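Local coordinates for protein phosphoribulokinase 1 (Rhodobacter sphaeroides, PDB 1A7J) that catalyses the ATP-dependent phosphorylation of D-ribulose 5-phosphate to D-ribulose 1,5-bisphosphate, a step of the Calvin cycle, at residues His45-Asn48 with Arg49-Lys53; Asp26-Phe29 with Arg30-Val34; His189-Val192 with His193-Pro197; Asn266-Asp269 with Leu270-Leu274. One frame throughout, in Å; residues are numbered along the deposited sequence.

How the contacts relate
Along the chain the order is contact 2, contact 1, contact 3, contact 4, each a local contact at one end of a helix: the C-terminal end of helix 21-32, the start of helix 49-62, the last turns of helix 180-195 and the start of helix 268-284. Contacts 2 and 4, centres 15 Å apart, join the helix following the predicted ATP-binding loop to helix 268-284, as Gln27 and Arg31 meet Gln273. Contacts 1 and 3, centres 20 Å apart, lie near the deposited catalytic residue Arg187, contact 3 also close to Gly12 of the predicted ATP site, and so probably border the active site. Contacts 3 and 4 lie on opposite sides of the chain's centre.

Contact 1. Residues His45-Asn48 with Arg49-Lys53; sequences HRFN and RADMK
Phe47 CA and Met52 CA stand 5.3 Å apart where the loop turns into helix 49-62, and a helical bond across the junction runs from Met52 N to Asn48 O, 3.1 Å long with an N-H...O angle of 149°. The donor sits close to the extension of the carbonyl bond. Asn48 is at the N-cap position, and its side chain, which makes no capping bond, lies beside the Asp51 carboxylate, the planes 68° apart. Phe47 meets the helix through its CB and the near part of its ring: Phe47 CB is 3.7 Å from Asp51 CB and equally far from Met52 CB, while Phe47 CD1 comes within 3.8 Å of Asp51 CB. The ring plane stands 79° from the Asp51 carboxylate plane, and CB of Arg46 lies over the centre of one ring face. Met52 is buried; from CB its chain bends at chi2 and leads off toward Phe67 and His69, with a bound sulfate about 4 Å from its side chain. The end of the Arg46 side chain leads away from the helix, to a salt bridge with Glu76. The backbone bond from Met52 N and the apolar contact of Phe47 CB tie the helix start to its loop, and the acidic Asp51 in the first turn would probably interact favourably with the helix dipole.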
loop_
_atom_site.group_PDB
_atom_site.type_symbol
_atom_site.label_atom_id
_atom_site.label_comp_id
_atom_site.label_asym_id
_atom_site.label_seq_id
_atom_site.Cartn_x
_atom_site.Cartn_y
_atom_site.Cartn_z
ATOM N N HIS A 45 -0.364 0.349 -13.221
ATOM C CA HIS A 45 -1.644 0.774 -13.766
ATOM C C HIS A 45 -1.647 0.442 -15.237
ATOM O O HIS A 45 -0.652 0.650 -15.912
ATOM C CB HIS A 45 -1.828 2.274 -13.593
ATOM C CG HIS A 45 -2.139 2.693 -12.192
ATOM N ND1 HIS A 45 -2.044 3.999 -11.776
ATOM C CD2 HIS A 45 -2.540 1.984 -11.117
ATOM C CE1 HIS A 45 -2.368 4.083 -10.498
ATOM N NE2 HIS A 45 -2.673 2.866 -10.073
ATOM N N ARG A 46 -2.765 -0.064 -15.734
ATOM C CA ARG A 46 -2.893 -0.384 -17.147
ATOM C C ARG A 46 -2.763 0.855 -18.044
ATOM O O ARG A 46 -2.166 0.792 -19.134
ATOM C CB ARG A 46 -4.229 -1.089 -17.404
ATOM C CG ARG A 46 -4.264 -1.926 -18.675
ATOM C CD ARG A 46 -4.958 -3.266 -18.451
ATOM N NE ARG A 46 -4.055 -4.413 -18.617
ATOM C CZ ARG A 46 -4.198 -5.576 -17.985
ATOM N NH1 ARG A 46 -5.129 -5.715 -17.046
ATOM N NH2 ARG A 46 -3.376 -6.587 -18.245
ATOM N N PHE A 47 -3.293 1.990 -17.584
ATOM C CA PHE A 47 -3.417 3.157 -18.453
ATOM C C PHE A 47 -2.666 4.352 -17.925
ATOM O O PHE A 47 -2.622 4.590 -16.716
ATOM C CB PHE A 47 -4.885 3.537 -18.642
ATOM C CG PHE A 47 -5.741 2.429 -19.162
ATOM C CD1 PHE A 47 -5.481 1.870 -20.410
ATOM C CD2 PHE A 47 -6.810 1.941 -18.412
ATOM C CE1 PHE A 47 -6.273 0.848 -20.906
ATOM C CE2 PHE A 47 -7.609 0.918 -18.899
ATOM C CZ PHE A 47 -7.340 0.369 -20.147
ATOM N N ASN A 48 -2.014 5.053 -18.847
ATOM C CA ASN A 48 -1.542 6.419 -18.626
ATOM C C ASN A 48 -2.757 7.326 -18.494
ATOM O O ASN A 48 -3.878 6.920 -18.833
ATOM C CB ASN A 48 -0.679 6.883 -19.807
ATOM C CG ASN A 48 -1.368 6.696 -21.153
ATOM O OD1 ASN A 48 -1.724 5.582 -21.534
ATOM N ND2 ASN A 48 -1.553 7.788 -21.875
ATOM N N ARG A 49 -2.522 8.570 -18.087
ATOM C CA ARG A 49 -3.609 9.490 -17.766
ATOM C C ARG A 49 -4.667 9.600 -18.883
ATOM O O ARG A 49 -5.843 9.296 -18.657
ATOM C CB ARG A 49 -3.044 10.875 -17.401
ATOM C CG ARG A 49 -3.884 11.693 -16.402
ATOM C CD ARG A 49 -3.273 13.079 -16.111
ATOM N NE ARG A 49 -2.495 13.101 -14.866
ATOM C CZ ARG A 49 -1.532 13.979 -14.584
ATOM N NH1 ARG A 49 -1.194 14.933 -15.449
ATOM N NH2 ARG A 49 -0.887 13.896 -13.430
ATOM N N ALA A 50 -4.242 9.868 -20.115
ATOM C CA ALA A 50 -5.202 10.104 -21.191
ATOM C C ALA A 50 -6.047 8.880 -21.430
ATOM O O ALA A 50 -7.269 8.962 -21.422
ATOM C CB ALA A 50 -4.489 10.479 -22.461
ATOM N N ASP A 51 -5.385 7.728 -21.506
ATOM C CA ASP A 51 -6.050 6.459 -21.781
ATOM C C ASP A 51 -7.124 6.141 -20.760
ATOM O O ASP A 51 -8.208 5.642 -21.100
ATOM C CB ASP A 51 -5.024 5.333 -21.825
ATOM C CG ASP A 51 -4.256 5.293 -23.126
ATOM O OD1 ASP A 51 -4.512 6.159 -23.994
ATOM O OD2 ASP A 51 -3.408 4.393 -23.296
ATOM N N MET A 52 -6.845 6.486 -19.511
ATOM C CA MET A 52 -7.753 6.156 -18.429
ATOM C C MET A 52 -8.889 7.152 -18.416
ATOM O O MET A 52 -10.054 6.767 -18.355
ATOM C CB MET A 52 -7.008 6.181 -17.099
ATOM C CG MET A 52 -7.892 6.051 -15.880
ATOM S SD MET A 52 -7.933 4.400 -15.167
ATOM C CE MET A 52 -9.417 4.571 -14.119
ATOM N N LYS A 53 -8.543 8.427 -18.573
ATOM C CA LYS A 53 -9.522 9.510 -18.549
ATOM C C LYS A 53 -10.499 9.229 -19.675
ATOM O O LYS A 53 -11.715 9.408 -19.540
ATOM C CB LYS A 53 -8.828 10.866 -18.767
ATOM C CG LYS A 53 -7.897 11.320 -17.618
ATOM C CD LYS A 53 -8.657 11.721 -16.324
ATOM C CE LYS A 53 -7.741 11.807 -15.082
ATOM N NZ LYS A 53 -7.003 13.112 -14.956
#

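Contact 2. Residues Asp26-Phe29 with Arg30-Val34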
loop_
_atom_site.group_PDB
_atom_site.type_symbol
_atom_site.label_atom_id
_atom_site.label_comp_id
_atom_site.label_asym_id
_atom_site.label_seq_id
_atom_site.Cartn_x
_atom_site.Cartn_y
_atom_site.Cartn_z
ATOM N N ASP A 26 13.315 1.831 4.287
ATOM C CA ASP A 26 14.648 2.292 3.912
ATOM C C ASP A 26 15.547 2.310 5.148
ATOM O O ASP A 26 16.535 1.586 5.203
ATOM C CB ASP A 26 14.583 3.704 3.297
ATOM C CG ASP A 26 14.037 3.713 1.865
ATOM O OD1 ASP A 26 14.038 2.641 1.220
ATOM O OD2 ASP A 26 13.643 4.797 1.366
ATOM N N GLN A 27 15.073 2.989 6.196
ATOM C CA GLN A 27 15.758 3.101 7.493
ATOM C C GLN A 27 16.155 1.738 8.061
ATOM O O GLN A 27 17.128 1.625 8.797
ATOM C CB GLN A 27 14.857 3.820 8.514
ATOM C CG GLN A 27 14.979 5.343 8.543
ATOM C CD GLN A 27 13.908 6.019 9.412
ATOM O OE1 GLN A 27 14.079 6.196 10.620
ATOM N NE2 GLN A 27 12.826 6.448 8.780
ATOM N N ILE A 28 15.379 0.711 7.749
ATOM C CA ILE A 28 15.645 -0.610 8.282
ATOM C C ILE A 28 16.585 -1.409 7.378
ATOM O O ILE A 28 17.527 -2.023 7.864
ATOM C CB ILE A 28 14.326 -1.373 8.513
ATOM C CG1 ILE A 28 13.485 -0.644 9.546
ATOM C CG2 ILE A 28 14.586 -2.757 9.036
ATOM C CD1 ILE A 28 12.048 -0.920 9.354
ATOM N N PHE A 29 16.361 -1.376 6.068
ATOM C CA PHE A 29 17.261 -2.036 5.132
ATOM C C PHE A 29 18.657 -1.418 5.195
ATOM O O PHE A 29 19.639 -2.053 4.842
ATOM C CB PHE A 29 16.744 -1.911 3.705
ATOM C CG PHE A 29 15.352 -2.401 3.517
ATOM C CD1 PHE A 29 14.851 -3.420 4.299
ATOM C CD2 PHE A 29 14.557 -1.862 2.514
ATOM C CE1 PHE A 29 13.570 -3.902 4.077
ATOM C CE2 PHE A 29 13.293 -2.320 2.290
ATOM C CZ PHE A 29 12.791 -3.350 3.072
ATOM N N ARG A 30 18.729 -0.145 5.554
ATOM C CA ARG A 30 20.010 0.536 5.709
ATOM C C ARG A 30 20.623 0.145 7.051
ATOM O O ARG A 30 21.809 -0.183 7.144
ATOM C CB ARG A 30 19.804 2.042 5.653
ATOM C CG ARG A 30 21.057 2.846 5.919
ATOM C CD ARG A 30 20.706 4.161 6.588
ATOM N NE ARG A 30 21.285 4.246 7.925
ATOM C CZ ARG A 30 20.578 4.237 9.051
ATOM N NH1 ARG A 30 19.252 4.270 9.000
ATOM N NH2 ARG A 30 21.202 4.221 10.227
ATOM N N ARG A 31 19.771 0.116 8.072
ATOM C CA ARG A 31 20.139 -0.291 9.418
ATOM C C ARG A 31 20.628 -1.729 9.437
ATOM O O ARG A 31 21.410 -2.092 10.299
ATOM C CB ARG A 31 18.920 -0.160 10.327
ATOM C CG ARG A 31 19.224 0.061 11.788
ATOM C CD ARG A 31 18.267 1.086 12.368
ATOM N NE ARG A 31 18.530 2.424 11.839
ATOM C CZ ARG A 31 17.897 3.525 12.233
ATOM N NH1 ARG A 31 16.822 3.432 13.006
ATOM N NH2 ARG A 31 18.286 4.714 11.785
ATOM N N GLU A 32 20.130 -2.563 8.527
ATOM C CA GLU A 32 20.428 -3.989 8.580
ATOM C C GLU A 32 21.242 -4.518 7.396
ATOM O O GLU A 32 21.539 -5.707 7.336
ATOM C CB GLU A 32 19.133 -4.806 8.729
ATOM C CG GLU A 32 18.084 -4.226 9.698
ATOM C CD GLU A 32 18.488 -4.254 11.182
ATOM O OE1 GLU A 32 18.818 -5.339 11.708
ATOM O OE2 GLU A 32 18.379 -3.200 11.853
ATOM N N GLY A 33 21.600 -3.654 6.454
ATOM C CA GLY A 33 22.430 -4.080 5.335
ATOM C C GLY A 33 21.679 -4.797 4.222
ATOM O O GLY A 33 22.287 -5.338 3.297
ATOM N N VAL A 34 20.353 -4.767 4.297
ATOM C CA VAL A 34 19.480 -5.388 3.306
ATOM C C VAL A 34 19.492 -4.598 2.000
ATOM O O VAL A 34 18.919 -3.505 1.925
ATOM C CB VAL A 34 18.027 -5.463 3.851
ATOM C CG1 VAL A 34 17.074 -5.960 2.796
ATOM C CG2 VAL A 34 17.991 -6.362 5.076
#
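Arg30 N donates to Asp26 O over 2.8 Å, at an N-H...O angle of 152° and almost in line with the carbonyl bond, while Arg31 N reaches Gln27 O at 3.1 Å from well above the carbonyl plane. Further along, the pattern weakens: Glu32 N to Ile28 O is a weak bond, as is Val34 N to Phe29 O at 2.9 Å. Gln27 O also lies over one face of the Arg31 guanidinium, and the guanidinium groups of Arg30 and Arg31 meet edge to edge; the Asp26 carboxylate is salt-bridged to Lys22. Toward helix 268-284, Ile28 CG2 touches Glu32 CG at 3.9 Å; toward strand 127-132, Phe29 CD1 lies 3.7 Å from Val34 CG1. Phe29 CG is opposite the carbonyl carbon (chi1 -55°), which sends the ring from the helix toward Leu127 of that strand, a residue Val34 also touches. A serine in place of Phe29 would probably leave both Val34 CG1 and Leu127 without their aromatic neighbour and open a gap between helix and sheet. Gly33, with phi 80°, is the first residue to depart from helical angles; a side chain there would jam against the preceding carbonyl. This is a glycine-terminated helix C-terminus, here on the helix that follows the predicted ATP-binding loop of the P-loop NTPase fold.

Contact 3. Residues His189-Val192 with His193-Pro197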
loop_
_atom_site.group_PDB
_atom_site.type_symbol
_atom_site.label_atom_id
_atom_site.label_comp_id
_atom_site.label_asym_id
_atom_site.label_seq_id
_atom_site.Cartn_x
_atom_site.Cartn_y
_atom_site.Cartn_z
ATOM N N HIS A 189 -17.163 1.010 -5.424
ATOM C CA HIS A 189 -17.605 -0.221 -6.028
ATOM C C HIS A 189 -16.422 -1.131 -6.060
ATOM O O HIS A 189 -16.431 -2.132 -5.377
ATOM C CB HIS A 189 -18.176 0.021 -7.442
ATOM C CG HIS A 189 -19.505 0.728 -7.451
ATOM N ND1 HIS A 189 -20.706 0.062 -7.332
ATOM C CD2 HIS A 189 -19.813 2.050 -7.463
ATOM C CE1 HIS A 189 -21.691 0.941 -7.258
ATOM N NE2 HIS A 189 -21.175 2.153 -7.338
ATOM N N ALA A 190 -15.313 -0.636 -6.585
ATOM C CA ALA A 190 -14.062 -1.397 -6.600
ATOM C C ALA A 190 -13.307 -1.337 -5.275
ATOM O O ALA A 190 -12.308 -2.011 -5.100
ATOM C CB ALA A 190 -13.161 -0.903 -7.724
ATOM N N TYR A 191 -13.709 -0.431 -4.395
ATOM C CA TYR A 191 -13.055 -0.336 -3.117
ATOM C C TYR A 191 -13.525 -1.516 -2.316
ATOM O O TYR A 191 -12.716 -2.357 -1.942
ATOM C CB TYR A 191 -13.403 0.970 -2.414
ATOM C CG TYR A 191 -12.861 1.080 -1.007
ATOM C CD1 TYR A 191 -11.555 1.473 -0.778
ATOM C CD2 TYR A 191 -13.627 0.684 0.092
ATOM C CE1 TYR A 191 -11.016 1.466 0.494
ATOM C CE2 TYR A 191 -13.083 0.657 1.383
ATOM C CZ TYR A 191 -11.771 1.042 1.566
ATOM O OH TYR A 191 -11.183 0.925 2.808
ATOM N N VAL A 192 -14.836 -1.680 -2.192
ATOM C CA VAL A 192 -15.337 -2.814 -1.440
ATOM C C VAL A 192 -15.120 -4.133 -2.180
ATOM O O VAL A 192 -15.014 -5.179 -1.549
ATOM C CB VAL A 192 -16.829 -2.671 -1.056
ATOM C CG1 VAL A 192 -17.241 -1.214 -1.018
ATOM C CG2 VAL A 192 -17.687 -3.433 -2.002
ATOM N N HIS A 193 -14.991 -4.101 -3.502
ATOM C CA HIS A 193 -14.817 -5.347 -4.271
ATOM C C HIS A 193 -13.357 -5.828 -4.412
ATOM O O HIS A 193 -13.109 -7.027 -4.354
ATOM C CB HIS A 193 -15.466 -5.231 -5.665
ATOM C CG HIS A 193 -16.956 -5.431 -5.672
ATOM N ND1 HIS A 193 -17.828 -4.530 -6.247
ATOM C CD2 HIS A 193 -17.723 -6.465 -5.246
ATOM C CE1 HIS A 193 -19.063 -4.997 -6.178
ATOM N NE2 HIS A 193 -19.026 -6.170 -5.572
ATOM N N CYS A 194 -12.396 -4.902 -4.476
ATOM C CA CYS A 194 -10.989 -5.239 -4.724
ATOM C C CYS A 194 -10.021 -4.857 -3.621
ATOM O O CYS A 194 -8.923 -5.401 -3.581
ATOM C CB CYS A 194 -10.490 -4.580 -6.003
ATOM S SG CYS A 194 -11.656 -4.573 -7.323
ATOM N N ILE A 195 -10.313 -3.791 -2.879
ATOM C CA ILE A 195 -9.429 -3.367 -1.793
ATOM C C ILE A 195 -9.715 -4.011 -0.444
ATOM O O ILE A 195 -8.906 -4.803 0.044
ATOM C CB ILE A 195 -9.393 -1.841 -1.629
ATOM C CG1 ILE A 195 -8.960 -1.198 -2.950
ATOM C CG2 ILE A 195 -8.383 -1.443 -0.570
ATOM C CD1 ILE A 195 -7.654 -1.722 -3.515
ATOM N N VAL A 196 -10.911 -3.799 0.087
ATOM C CA VAL A 196 -11.265 -4.371 1.377
ATOM C C VAL A 196 -10.796 -5.817 1.613
ATOM O O VAL A 196 -10.131 -6.077 2.610
ATOM C CB VAL A 196 -12.761 -4.225 1.620
ATOM C CG1 VAL A 196 -13.259 -5.260 2.573
ATOM C CG2 VAL A 196 -13.026 -2.879 2.176
ATOM N N PRO A 197 -11.002 -6.744 0.658
ATOM C CA PRO A 197 -10.731 -8.155 0.930
ATOM C C PRO A 197 -9.271 -8.424 1.233
ATOM O O PRO A 197 -8.934 -9.433 1.852
ATOM C CB PRO A 197 -11.131 -8.865 -0.358
ATOM C CG PRO A 197 -11.999 -7.915 -1.089
ATOM C CD PRO A 197 -11.502 -6.555 -0.715
#
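The C-terminal turns of helix 180-195, which carries the deposited catalytic residue Arg187, widen here into a pi-type turn before a 3-10 segment begins at Val196. The evidence lies at Tyr191 O, which accepts two backbone bonds from opposite faces of its carbonyl plane: Ile195 N at 3.0 Å in the usual helical spacing, and Val196 N at 3.1 Å one residue further on, the straighter of the two at 162°. Just before it the spacing is regular, with His193 N bonded to His189 O and Cys194 N to Ala190 O. Tyr191 CG is trans to the backbone N (chi1 174°), which brings the ring over toward Ile195 and Val196, crossing both at about a right angle. Tyr191 CE2 meets Val196 CG2 at 3.6 Å, and Tyr191 CD1 lies 4.0 Å from Ile195 CB. An alanine here is likely to open a gap beside Val196 CG2 and Ile195 CB, which lose the ring they pack on. Ala190 CB rests 4.0 Å from Cys194 SG, and Val192 CG2 lies over one face of the His193 ring, offset toward its rim. Among its neighbours, the helix faces the loop with Phe70, Ser71 and Tyr72 through Ala190 and Cys194, while Ile195 approaches Gly12 of the predicted ATP site, just beyond strand 7-11.

Contact 4. Residues Asn266-Asp269 with Leu270-Leu274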
loop_
_atom_site.group_PDB
_atom_site.type_symbol
_atom_site.label_atom_id
_atom_site.label_comp_id
_atom_site.label_asym_id
_atom_site.label_seq_id
_atom_site.Cartn_x
_atom_site.Cartn_y
_atom_site.Cartn_z
ATOM N N ASN A 266 1.526 9.752 16.018
ATOM C CA ASN A 266 2.828 10.369 15.860
ATOM C C ASN A 266 3.967 9.405 16.153
ATOM O O ASN A 266 5.129 9.762 15.968
ATOM C CB ASN A 266 2.942 11.610 16.742
ATOM C CG ASN A 266 2.482 11.360 18.158
ATOM O OD1 ASN A 266 1.283 11.202 18.422
ATOM N ND2 ASN A 266 3.425 11.333 19.091
ATOM N N LYS A 267 3.627 8.137 16.397
ATOM C CA LYS A 267 4.606 7.101 16.745
ATOM C C LYS A 267 4.552 5.871 15.849
ATOM O O LYS A 267 5.105 4.833 16.189
ATOM C CB LYS A 267 4.424 6.660 18.199
ATOM C CG LYS A 267 5.594 7.018 19.115
ATOM C CD LYS A 267 5.098 7.726 20.347
ATOM C CE LYS A 267 6.267 8.182 21.215
ATOM N NZ LYS A 267 6.955 9.358 20.656
ATOM N N LEU A 268 3.932 6.000 14.684
ATOM C CA LEU A 268 3.965 4.947 13.687
ATOM C C LEU A 268 5.394 4.544 13.286
ATOM O O LEU A 268 5.754 3.357 13.324
ATOM C CB LEU A 268 3.192 5.413 12.453
ATOM C CG LEU A 268 3.006 4.411 11.307
ATOM C CD1 LEU A 268 2.393 3.124 11.819
ATOM C CD2 LEU A 268 2.129 5.032 10.227
ATOM N N ASP A 269 6.180 5.522 12.837
ATOM C CA ASP A 269 7.551 5.274 12.422
ATOM C C ASP A 269 8.348 4.443 13.442
ATOM O O ASP A 269 9.137 3.591 13.047
ATOM C CB ASP A 269 8.266 6.598 12.136
ATOM C CG ASP A 269 9.752 6.412 11.862
ATOM O OD1 ASP A 269 10.106 6.041 10.724
ATOM O OD2 ASP A 269 10.570 6.623 12.791
ATOM N N LEU A 270 8.168 4.684 14.741
ATOM C CA LEU A 270 8.887 3.903 15.762
ATOM C C LEU A 270 8.316 2.493 16.017
ATOM O O LEU A 270 9.061 1.566 16.371
ATOM C CB LEU A 270 8.918 4.672 17.087
ATOM C CG LEU A 270 9.747 4.114 18.243
ATOM C CD1 LEU A 270 11.197 3.942 17.829
ATOM C CD2 LEU A 270 9.675 5.066 19.404
ATOM N N ALA A 271 6.991 2.361 15.935
ATOM C CA ALA A 271 6.320 1.072 16.036
ATOM C C ALA A 271 6.604 0.168 14.833
ATOM O O ALA A 271 6.878 -1.020 14.982
ATOM C CB ALA A 271 4.862 1.285 16.182
ATOM N N MET A 272 6.674 0.745 13.648
ATOM C CA MET A 272 7.184 -0.009 12.518
ATOM C C MET A 272 8.639 -0.466 12.688
ATOM O O MET A 272 8.932 -1.636 12.533
ATOM C CB MET A 272 6.992 0.785 11.221
ATOM C CG MET A 272 5.536 1.011 10.929
ATOM S SD MET A 272 5.225 1.703 9.339
ATOM C CE MET A 272 6.000 0.553 8.396
ATOM N N GLN A 273 9.531 0.404 13.129
ATOM C CA GLN A 273 10.891 -0.038 13.394
ATOM C C GLN A 273 10.949 -1.121 14.434
ATOM O O GLN A 273 11.409 -2.211 14.133
ATOM C CB GLN A 273 11.770 1.118 13.816
ATOM C CG GLN A 273 12.273 1.883 12.633
ATOM C CD GLN A 273 13.090 3.066 13.035
ATOM O OE1 GLN A 273 14.007 2.948 13.853
ATOM N NE2 GLN A 273 12.754 4.229 12.490
ATOM N N LEU A 274 10.360 -0.891 15.605
ATOM C CA LEU A 274 10.432 -1.888 16.654
ATOM C C LEU A 274 9.808 -3.180 16.204
ATOM O O LEU A 274 10.161 -4.240 16.699
ATOM C CB LEU A 274 9.702 -1.445 17.900
ATOM C CG LEU A 274 10.238 -0.259 18.666
ATOM C CD1 LEU A 274 9.407 -0.123 19.920
ATOM C CD2 LEU A 274 11.691 -0.472 18.991
#
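This is a local contact at the N-terminal end of helix 268-284, whose N-cap position is Lys267, on the side of the mixed sheet where helix 21-32 also packs. Three backbone bonds in succession set the helix going. Ala271 N donates to Lys267 O at 3.1 Å, Met272 N to Leu268 O at 2.8 Å in a nearly straight 177° bond that follows the carbonyl direction, and Gln273 N to Asp269 O at 3.2 Å from above the carbonyl plane. Each joins residues four apart, the alpha-helical i to i+4 pattern. The helix comes after the last strands of the sheet and packs against helix 21-32, the helix that follows the predicted ATP-binding loop in this adenylate kinase-like fold. On the buried side Leu268 and Met272 lie one turn apart: with Leu268 CG opposite its backbone N (chi1 -175°), Leu268 CD1 reaches Met272 CG at 3.9 Å and Met272 SD at 4.0 Å, the methionine chain itself bending at chi3. Both side chains touch Phe206 of strand 204-210, and Met272 also meets Val21, Thr24 and Phe25 of helix 21-32. On the flank, Asp269 OD2 and Gln273 NE2 come within 3.3 Å at an angle too poor for a hydrogen bond, the carboxylate and amide planes 85° apart. Asp269 OD1 is instead bonded to Thr24 OG1, with a weak bond from Gln27 NE2 besides.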